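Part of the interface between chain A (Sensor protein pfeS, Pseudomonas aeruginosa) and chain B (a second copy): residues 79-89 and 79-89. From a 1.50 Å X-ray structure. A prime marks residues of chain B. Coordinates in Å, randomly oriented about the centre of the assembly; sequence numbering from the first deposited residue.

Chain A 79-89: HLTFMRKLDWP
Chain B (79-89) HLTFMRKLDWP

Two identical stretches meet across an exact two-fold axis, so each contact between different residues occurs twice, and those of a residue with its own copy once. The two chains pass the axis heading in roughly the same direction from Thr81 to Phe82, then diverge, with the CA atoms of Thr81 and Thr81′ 4.1 Å apart and those of Phe82 and Phe82′ 4.8 Å apart. Neither stretch forms a regular helix or strand; Phe82 and Phe82′ make a single beta bridge. Its two hydrogen bonds run from Met83 N to Thr81′ O and from Met83′ N to Thr81 O, each 2.9 Å and nearly straight at 161°. The backbones come close enough for CA-H...O contacts as well, Thr81 CA lying 3.1 Å from Leu80′ O.

The backbone is not extended through the bridge: phi/psi is -91/1 at Leu80, -102/-18 at Thr81 and -132/47 at Phe82, and is extended from Met83 (-83/169) through Arg84 (-125/145) to Lys85 (-86/162). Thr81, chi1 p, points sideways and is buried; its side chain packs against the selenomethionine Met83′, whose CE lies 3.7 Å from Thr81 CB. Met83 itself also points sideways, with chi angles m, t, m.

Phe82 has the most surface covered by the other stretch, 105 Å². Its CA-to-CB bond points away overall, yet chi1 m (-52°) and chi2 -62° lay the ring along the partner chain. Met83′ O and Arg84′ N sit at the ring edge, near its plane, with Phe82 CD1 3.2 Å from Met83′ O; the positively polarised rim of an aromatic ring suits a carbonyl oxygen. Trp88′ presents its edge to one face of Phe82, the six-membered ring centroid 4.9 Å from the Phe82 centroid and the planes at 62°; Phe82 CD1 approaches Trp88′ CZ3 to 3.6 Å. Lys85′, chi1 m and then t throughout, extends its aliphatic chain so that CE reaches 3.6 Å from Phe82 CZ, leaving the ammonium group at the tip.

A type I turn from Lys85 to Trp88, closed by Trp88 N to Lys85 O at 3.0 Å, returns the chain so that Trp88, chi1 m and chi2 4°, points toward the partner. Leu86 and Asp87, at the middle of the turn, stay out of reach. Arg84 starts away, but its chi1 to chi3, all m, coil the side chain back to the end of its own stretch: NE and NH2 donate to Pro89 O at 3.1 and 3.0 Å. This fork fixes the guanidinium while Arg84 NH1 lies 4.1 Å from Arg84′ NH1, a close approach of like charges. In all, 598 Å² is buried, both sides summed.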

ATOM      1  N   HIS A  79      -4.307  -3.921  -4.318  1.00 11.96           N
ATOM      2  CA  HIS A  79      -4.997  -2.628  -4.356  1.00 12.82           C
ATOM      3  C   HIS A  79      -4.557  -1.697  -3.231  1.00 10.62           C
ATOM      4  O   HIS A  79      -4.903  -0.517  -3.231  1.00 12.90           O
ATOM      5  CB  HIS A  79      -6.510  -2.797  -4.194  1.00 14.94           C
ATOM      6  CG  HIS A  79      -7.149  -3.701  -5.198  1.00 18.98           C
ATOM      7  ND1 HIS A  79      -8.408  -4.231  -5.016  1.00 22.89           N
ATOM      8  CD2 HIS A  79      -6.715  -4.160  -6.394  1.00 20.17           C
ATOM      9  CE1 HIS A  79      -8.718  -4.986  -6.054  1.00 23.12           C
ATOM     10  NE2 HIS A  79      -7.707  -4.963  -6.902  1.00 24.07           N
ATOM     11  N   LEU A  80      -3.841  -2.239  -2.253  1.00  9.67           N
ATOM     12  CA  LEU A  80      -3.530  -1.498  -1.038  1.00  9.97           C
ATOM     13  C   LEU A  80      -2.217  -0.728  -1.077  1.00  9.58           C
ATOM     14  O   LEU A  80      -1.859  -0.084  -0.092  1.00 11.15           O
ATOM     15  CB  LEU A  80      -3.480  -2.456   0.153  1.00 10.99           C
ATOM     16  CG  LEU A  80      -4.749  -3.283   0.381  1.00 10.15           C
ATOM     17  CD1 LEU A  80      -4.538  -4.216   1.571  1.00 11.04           C
ATOM     18  CD2 LEU A  80      -5.982  -2.379   0.575  1.00 11.42           C
ATOM     19  N   THR A  81      -1.497  -0.789  -2.193  1.00 11.01           N
ATOM     20  CA  THR A  81      -0.113  -0.314  -2.215  1.00 11.39           C
ATOM     21  C   THR A  81       0.109   1.063  -2.838  1.00  9.82           C
ATOM     22  O   THR A  81       1.162   1.671  -2.612  1.00 11.09           O
ATOM     23  CB  THR A  81       0.814  -1.322  -2.940  1.00 11.60           C
ATOM     24  OG1 THR A  81       0.310  -1.565  -4.260  1.00 13.91           O
ATOM     25  CG2 THR A  81       0.884  -2.634  -2.176  1.00 13.93           C
ATOM     26  N   PHE A  82      -0.862   1.551  -3.616  1.00 10.71           N
ATOM     27  CA  PHE A  82      -0.711   2.815  -4.343  1.00 11.97           C
ATOM     28  C   PHE A  82      -1.940   3.687  -4.122  1.00 12.46           C
ATOM     29  O   PHE A  82      -2.506   4.259  -5.065  1.00 13.17           O
ATOM     30  CB  PHE A  82      -0.488   2.575  -5.844  1.00 12.01           C
ATOM     31  CG  PHE A  82       0.627   1.615  -6.150  1.00 13.13           C
ATOM     32  CD1 PHE A  82       1.933   1.898  -5.766  1.00 13.90           C
ATOM     33  CD2 PHE A  82       0.375   0.441  -6.846  1.00 14.46           C
ATOM     34  CE1 PHE A  82       2.966   1.005  -6.051  1.00 15.12           C
ATOM     35  CE2 PHE A  82       1.401  -0.450  -7.142  1.00 15.95           C
ATOM     36  CZ  PHE A  82       2.699  -0.169  -6.738  1.00 15.47           C
HETATM   37  N   MSE A  83      -2.346   3.781  -2.859  1.00 11.44           N
HETATM   38  CA  MSE A  83      -3.590   4.438  -2.495  1.00 11.38           C
HETATM   39  C   MSE A  83      -3.459   5.948  -2.391  1.00 12.03           C
HETATM   40  O   MSE A  83      -2.347   6.488  -2.421  1.00 15.00           O
HETATM   41  CB  MSE A  83      -4.128   3.846  -1.192  1.00 12.14           C
HETATM   42  CG  MSE A  83      -4.369   2.342  -1.300  1.00 11.50           C
HETATM   43 SE   MSE A  83      -5.522   1.645   0.090  0.80 15.64          SE
HETATM   44  CE  MSE A  83      -4.260   1.582   1.552  1.00 13.58           C
ATOM     45  N   ARG A  84      -4.606   6.621  -2.286  1.00 12.54           N
ATOM     46  CA  ARG A  84      -4.658   8.073  -2.124  1.00 14.20           C
ATOM     47  C   ARG A  84      -5.464   8.426  -0.883  1.00 13.02           C
ATOM     48  O   ARG A  84      -6.450   7.751  -0.568  1.00 13.88           O
ATOM     49  CB  ARG A  84      -5.327   8.735  -3.336  1.00 16.21           C
ATOM     50  CG  ARG A  84      -4.837   8.244  -4.690  1.00 18.11           C
ATOM     51  CD  ARG A  84      -3.382   8.612  -4.928  1.00 20.47           C
ATOM     52  NE  ARG A  84      -3.224  10.045  -5.148  1.00 22.60           N
ATOM     53  CZ  ARG A  84      -2.060  10.685  -5.135  1.00 25.56           C
ATOM     54  NH1 ARG A  84      -0.932  10.017  -4.905  1.00 27.53           N
ATOM     55  NH2 ARG A  84      -2.022  11.994  -5.349  1.00 26.30           N
ATOM     56  N   LYS A  85      -5.061   9.483  -0.183  1.00 13.53           N
ATOM     57  CA  LYS A  85      -5.878  10.020   0.904  1.00 13.74           C
ATOM     58  C   LYS A  85      -6.906  11.005   0.361  1.00 15.55           C
ATOM     59  O   LYS A  85      -6.768  11.509  -0.756  1.00 16.65           O
ATOM     60  CB  LYS A  85      -5.012  10.681   1.974  1.00 15.21           C
ATOM     61  CG  LYS A  85      -4.151   9.693   2.754  1.00 16.11           C
ATOM     62  CD  LYS A  85      -3.502  10.377   3.940  1.00 18.95           C
ATOM     63  CE  LYS A  85      -2.550   9.442   4.670  1.00 22.50           C
ATOM     64  NZ  LYS A  85      -1.924  10.102   5.848  1.00 26.67           N
ATOM     65  N   LEU A  86      -7.934  11.281   1.158  1.00 14.91           N
ATOM     66  CA  LEU A  86      -9.075  12.070   0.690  1.00 17.60           C
ATOM     67  C   LEU A  86      -8.712  13.457   0.165  1.00 19.27           C
ATOM     68  O   LEU A  86      -9.408  13.989  -0.705  1.00 21.59           O
ATOM     69  CB  LEU A  86     -10.128  12.202   1.790  1.00 18.47           C
ATOM     70  CG  LEU A  86     -10.972  10.947   2.037  1.00 19.20           C
ATOM     71  CD1 LEU A  86     -11.783  11.080   3.319  1.00 20.41           C
ATOM     72  CD2 LEU A  86     -11.882  10.672   0.849  1.00 19.78           C
ATOM     73  N   ASP A  87      -7.650  14.056   0.697  1.00 19.31           N
ATOM     74  CA  ASP A  87      -7.285  15.412   0.278  1.00 22.34           C
ATOM     75  C   ASP A  87      -6.135  15.472  -0.721  1.00 20.81           C
ATOM     76  O   ASP A  87      -5.578  16.544  -0.980  1.00 23.53           O
ATOM     77  CB  ASP A  87      -7.012  16.315   1.481  1.00 27.44           C
ATOM     78  CG  ASP A  87      -5.890  15.812   2.354  1.00 33.11           C
ATOM     79  OD1 ASP A  87      -5.507  14.625   2.238  1.00 31.01           O
ATOM     80  OD2 ASP A  87      -5.397  16.616   3.175  1.00 37.69           O
ATOM     81  N   TRP A  88      -5.787  14.323  -1.290  1.00 19.77           N
ATOM     82  CA  TRP A  88      -4.727  14.261  -2.285  1.00 18.88           C
ATOM     83  C   TRP A  88      -5.306  14.399  -3.688  1.00 20.70           C
ATOM     84  O   TRP A  88      -6.478  14.111  -3.908  1.00 20.56           O
ATOM     85  CB  TRP A  88      -3.980  12.927  -2.181  1.00 18.44           C
ATOM     86  CG  TRP A  88      -3.196  12.745  -0.919  1.00 18.53           C
ATOM     87  CD1 TRP A  88      -3.139  13.592   0.161  1.00 19.06           C
ATOM     88  CD2 TRP A  88      -2.342  11.638  -0.606  1.00 18.77           C
ATOM     89  NE1 TRP A  88      -2.299  13.069   1.124  1.00 19.74           N
ATOM     90  CE2 TRP A  88      -1.806  11.869   0.678  1.00 19.05           C
ATOM     91  CE3 TRP A  88      -1.986  10.470  -1.288  1.00 17.50           C
ATOM     92  CZ2 TRP A  88      -0.925  10.979   1.289  1.00 19.84           C
ATOM     93  CZ3 TRP A  88      -1.116   9.582  -0.676  1.00 18.97           C
ATOM     94  CH2 TRP A  88      -0.592   9.845   0.600  1.00 19.42           C
ATOM     95  N   PRO A  89      -4.477  14.818  -4.654  1.00 24.21           N
ATOM     96  CA  PRO A  89      -4.953  14.852  -6.043  1.00 26.51           C
ATOM     97  C   PRO A  89      -5.439  13.471  -6.493  1.00 27.05           C
ATOM     98  O   PRO A  89      -4.846  12.462  -6.106  1.00 27.39           O
ATOM     99  CB  PRO A  89      -3.707  15.261  -6.836  1.00 28.00           C
ATOM    100  CG  PRO A  89      -2.807  15.916  -5.838  1.00 27.51           C
ATOM    101  CD  PRO A  89      -3.070  15.232  -4.530  1.00 26.05           C
TER
ATOM    102  N   HIS B  79       4.139   1.767   5.684  1.00 11.96           N
ATOM    103  CA  HIS B  79       4.969   2.267   4.584  1.00 12.82           C
ATOM    104  C   HIS B  79       4.557   1.694   3.234  1.00 10.62           C
ATOM    105  O   HIS B  79       5.031   2.149   2.194  1.00 12.90           O
ATOM    106  CB  HIS B  79       6.438   1.883   4.775  1.00 14.94           C
ATOM    107  CG  HIS B  79       7.042   2.338   6.063  1.00 18.98           C
ATOM    108  ND1 HIS B  79       8.219   1.811   6.552  1.00 22.89           N
ATOM    109  CD2 HIS B  79       6.645   3.270   6.959  1.00 20.17           C
ATOM    110  CE1 HIS B  79       8.516   2.395   7.699  1.00 23.12           C
ATOM    111  NE2 HIS B  79       7.575   3.282   7.970  1.00 24.07           N
ATOM    112  N   LEU B  80       3.718   0.664   3.253  1.00  9.67           N
ATOM    113  CA  LEU B  80       3.406  -0.086   2.043  1.00  9.97           C
ATOM    114  C   LEU B  80       2.193   0.419   1.273  1.00  9.58           C
ATOM    115  O   LEU B  80       1.840  -0.159   0.246  1.00 11.15           O
ATOM    116  CB  LEU B  80       3.166  -1.554   2.393  1.00 10.99           C
ATOM    117  CG  LEU B  80       4.317  -2.247   3.130  1.00 10.15           C
ATOM    118  CD1 LEU B  80       3.919  -3.688   3.446  1.00 11.04           C
ATOM    119  CD2 LEU B  80       5.625  -2.180   2.319  1.00 11.42           C
ATOM    120  N   THR B  81       1.551   1.478   1.755  1.00 11.01           N
ATOM    121  CA  THR B  81       0.234   1.852   1.239  1.00 11.39           C
ATOM    122  C   THR B  81       0.210   3.015   0.250  1.00  9.82           C
ATOM    123  O   THR B  81      -0.782   3.183  -0.470  1.00 11.09           O
ATOM    124  CB  THR B  81      -0.746   2.185   2.393  1.00 11.60           C
ATOM    125  OG1 THR B  81      -0.181   3.217   3.212  1.00 13.91           O
ATOM    126  CG2 THR B  81      -1.016   0.954   3.243  1.00 13.93           C
ATOM    127  N   PHE B  82       1.282   3.812   0.211  1.00 10.71           N
ATOM    128  CA  PHE B  82       1.324   5.014  -0.627  1.00 11.97           C
ATOM    129  C   PHE B  82       2.623   5.044  -1.421  1.00 12.46           C
ATOM    130  O   PHE B  82       3.315   6.071  -1.493  1.00 13.17           O
ATOM    131  CB  PHE B  82       1.182   6.291   0.216  1.00 12.01           C
ATOM    132  CG  PHE B  82      -0.008   6.288   1.133  1.00 13.13           C
ATOM    133  CD1 PHE B  82      -1.299   6.206   0.621  1.00 13.90           C
ATOM    134  CD2 PHE B  82       0.160   6.395   2.507  1.00 14.46           C
ATOM    135  CE1 PHE B  82      -2.402   6.203   1.475  1.00 15.12           C
ATOM    136  CE2 PHE B  82      -0.936   6.402   3.363  1.00 15.95           C
ATOM    137  CZ  PHE B  82      -2.219   6.300   2.846  1.00 15.47           C
HETATM  138  N   MSE B  83       2.947   3.901  -2.017  1.00 11.44           N
HETATM  139  CA  MSE B  83       4.227   3.710  -2.677  1.00 11.38           C
HETATM  140  C   MSE B  83       4.259   4.264  -4.091  1.00 12.03           C
HETATM  141  O   MSE B  83       3.218   4.642  -4.644  1.00 15.00           O
HETATM  142  CB  MSE B  83       4.603   2.228  -2.664  1.00 12.14           C
HETATM  143  CG  MSE B  83       4.683   1.668  -1.245  1.00 11.50           C
HETATM  144 SE   MSE B  83       5.650  -0.004  -1.131  0.80 15.64          SE
HETATM  145  CE  MSE B  83       4.290  -1.208  -1.789  1.00 13.58           C
ATOM    146  N   ARG B  84       5.463   4.324  -4.662  1.00 12.54           N
ATOM    147  CA  ARG B  84       5.664   4.781  -6.036  1.00 14.20           C
ATOM    148  C   ARG B  84       6.415   3.722  -6.829  1.00 13.02           C
ATOM    149  O   ARG B  84       7.295   3.045  -6.286  1.00 13.88           O
ATOM    150  CB  ARG B  84       6.487   6.077  -6.066  1.00 16.21           C
ATOM    151  CG  ARG B  84       6.041   7.145  -5.080  1.00 18.11           C
ATOM    152  CD  ARG B  84       4.656   7.676  -5.411  1.00 20.47           C
ATOM    153  NE  ARG B  84       4.675   8.493  -6.620  1.00 22.60           N
ATOM    154  CZ  ARG B  84       3.591   8.878  -7.284  1.00 25.56           C
ATOM    155  NH1 ARG B  84       2.383   8.517  -6.860  1.00 27.53           N
ATOM    156  NH2 ARG B  84       3.714   9.624  -8.375  1.00 26.30           N
ATOM    157  N   LYS B  85       6.084   3.579  -8.109  1.00 13.53           N
ATOM    158  CA  LYS B  85       6.877   2.734  -9.000  1.00 13.74           C
ATOM    159  C   LYS B  85       8.044   3.522  -9.583  1.00 15.55           C
ATOM    160  O   LYS B  85       8.041   4.755  -9.568  1.00 16.65           O
ATOM    161  CB  LYS B  85       6.016   2.144 -10.116  1.00 15.21           C
ATOM    162  CG  LYS B  85       4.997   1.122  -9.620  1.00 16.11           C
ATOM    163  CD  LYS B  85       4.347   0.412 -10.790  1.00 18.95           C
ATOM    164  CE  LYS B  85       3.248  -0.532 -10.326  1.00 22.50           C
ATOM    165  NZ  LYS B  85       2.617  -1.246 -11.469  1.00 26.67           N
ATOM    166  N   LEU B  86       9.037   2.806 -10.101  1.00 14.91           N
ATOM    167  CA  LEU B  86      10.289   3.431 -10.530  1.00 17.60           C
ATOM    168  C   LEU B  86      10.119   4.527 -11.581  1.00 19.27           C
ATOM    169  O   LEU B  86      10.930   5.456 -11.638  1.00 21.59           O
ATOM    170  CB  LEU B  86      11.269   2.379 -11.045  1.00 18.47           C
ATOM    171  CG  LEU B  86      11.949   1.536  -9.961  1.00 19.20           C
ATOM    172  CD1 LEU B  86      12.677   0.347 -10.573  1.00 20.41           C
ATOM    173  CD2 LEU B  86      12.905   2.390  -9.141  1.00 19.78           C
ATOM    174  N   ASP B  87       9.096   4.416 -12.424  1.00 19.31           N
ATOM    175  CA  ASP B  87       8.914   5.403 -13.491  1.00 22.34           C
ATOM    176  C   ASP B  87       7.852   6.456 -13.199  1.00 20.81           C
ATOM    177  O   ASP B  87       7.437   7.201 -14.093  1.00 23.53           O
ATOM    178  CB  ASP B  87       8.659   4.728 -14.840  1.00 27.44           C
ATOM    179  CG  ASP B  87       7.430   3.855 -14.839  1.00 33.11           C
ATOM    180  OD1 ASP B  87       6.926   3.505 -13.747  1.00 31.01           O
ATOM    181  OD2 ASP B  87       6.973   3.508 -15.950  1.00 37.69           O
ATOM    182  N   TRP B  88       7.419   6.526 -11.944  1.00 19.77           N
ATOM    183  CA  TRP B  88       6.432   7.514 -11.538  1.00 18.88           C
ATOM    184  C   TRP B  88       7.120   8.771 -11.021  1.00 20.70           C
ATOM    185  O   TRP B  88       8.265   8.719 -10.584  1.00 20.56           O
ATOM    186  CB  TRP B  88       5.536   6.944 -10.434  1.00 18.44           C
ATOM    187  CG  TRP B  88       4.648   5.817 -10.864  1.00 18.53           C
ATOM    188  CD1 TRP B  88       4.610   5.206 -12.094  1.00 19.06           C
ATOM    189  CD2 TRP B  88       3.657   5.166 -10.061  1.00 18.77           C
ATOM    190  NE1 TRP B  88       3.651   4.212 -12.095  1.00 19.74           N
ATOM    191  CE2 TRP B  88       3.061   4.166 -10.857  1.00 19.05           C
ATOM    192  CE3 TRP B  88       3.222   5.330  -8.742  1.00 17.50           C
ATOM    193  CZ2 TRP B  88       2.046   3.339 -10.378  1.00 19.84           C
ATOM    194  CZ3 TRP B  88       2.219   4.503  -8.265  1.00 18.97           C
ATOM    195  CH2 TRP B  88       1.639   3.522  -9.085  1.00 19.42           C
ATOM    196  N   PRO B  89       6.413   9.910 -11.043  1.00 24.21           N
ATOM    197  CA  PRO B  89       6.986  11.122 -10.445  1.00 26.51           C
ATOM    198  C   PRO B  89       7.346  10.895  -8.975  1.00 27.05           C
ATOM    199  O   PRO B  89       6.619  10.189  -8.273  1.00 27.39           O
ATOM    200  CB  PRO B  89       5.852  12.148 -10.563  1.00 28.00           C
ATOM    201  CG  PRO B  89       4.962  11.622 -11.644  1.00 27.51           C
ATOM    202  CD  PRO B  89       5.055  10.128 -11.568  1.00 26.05           C
TER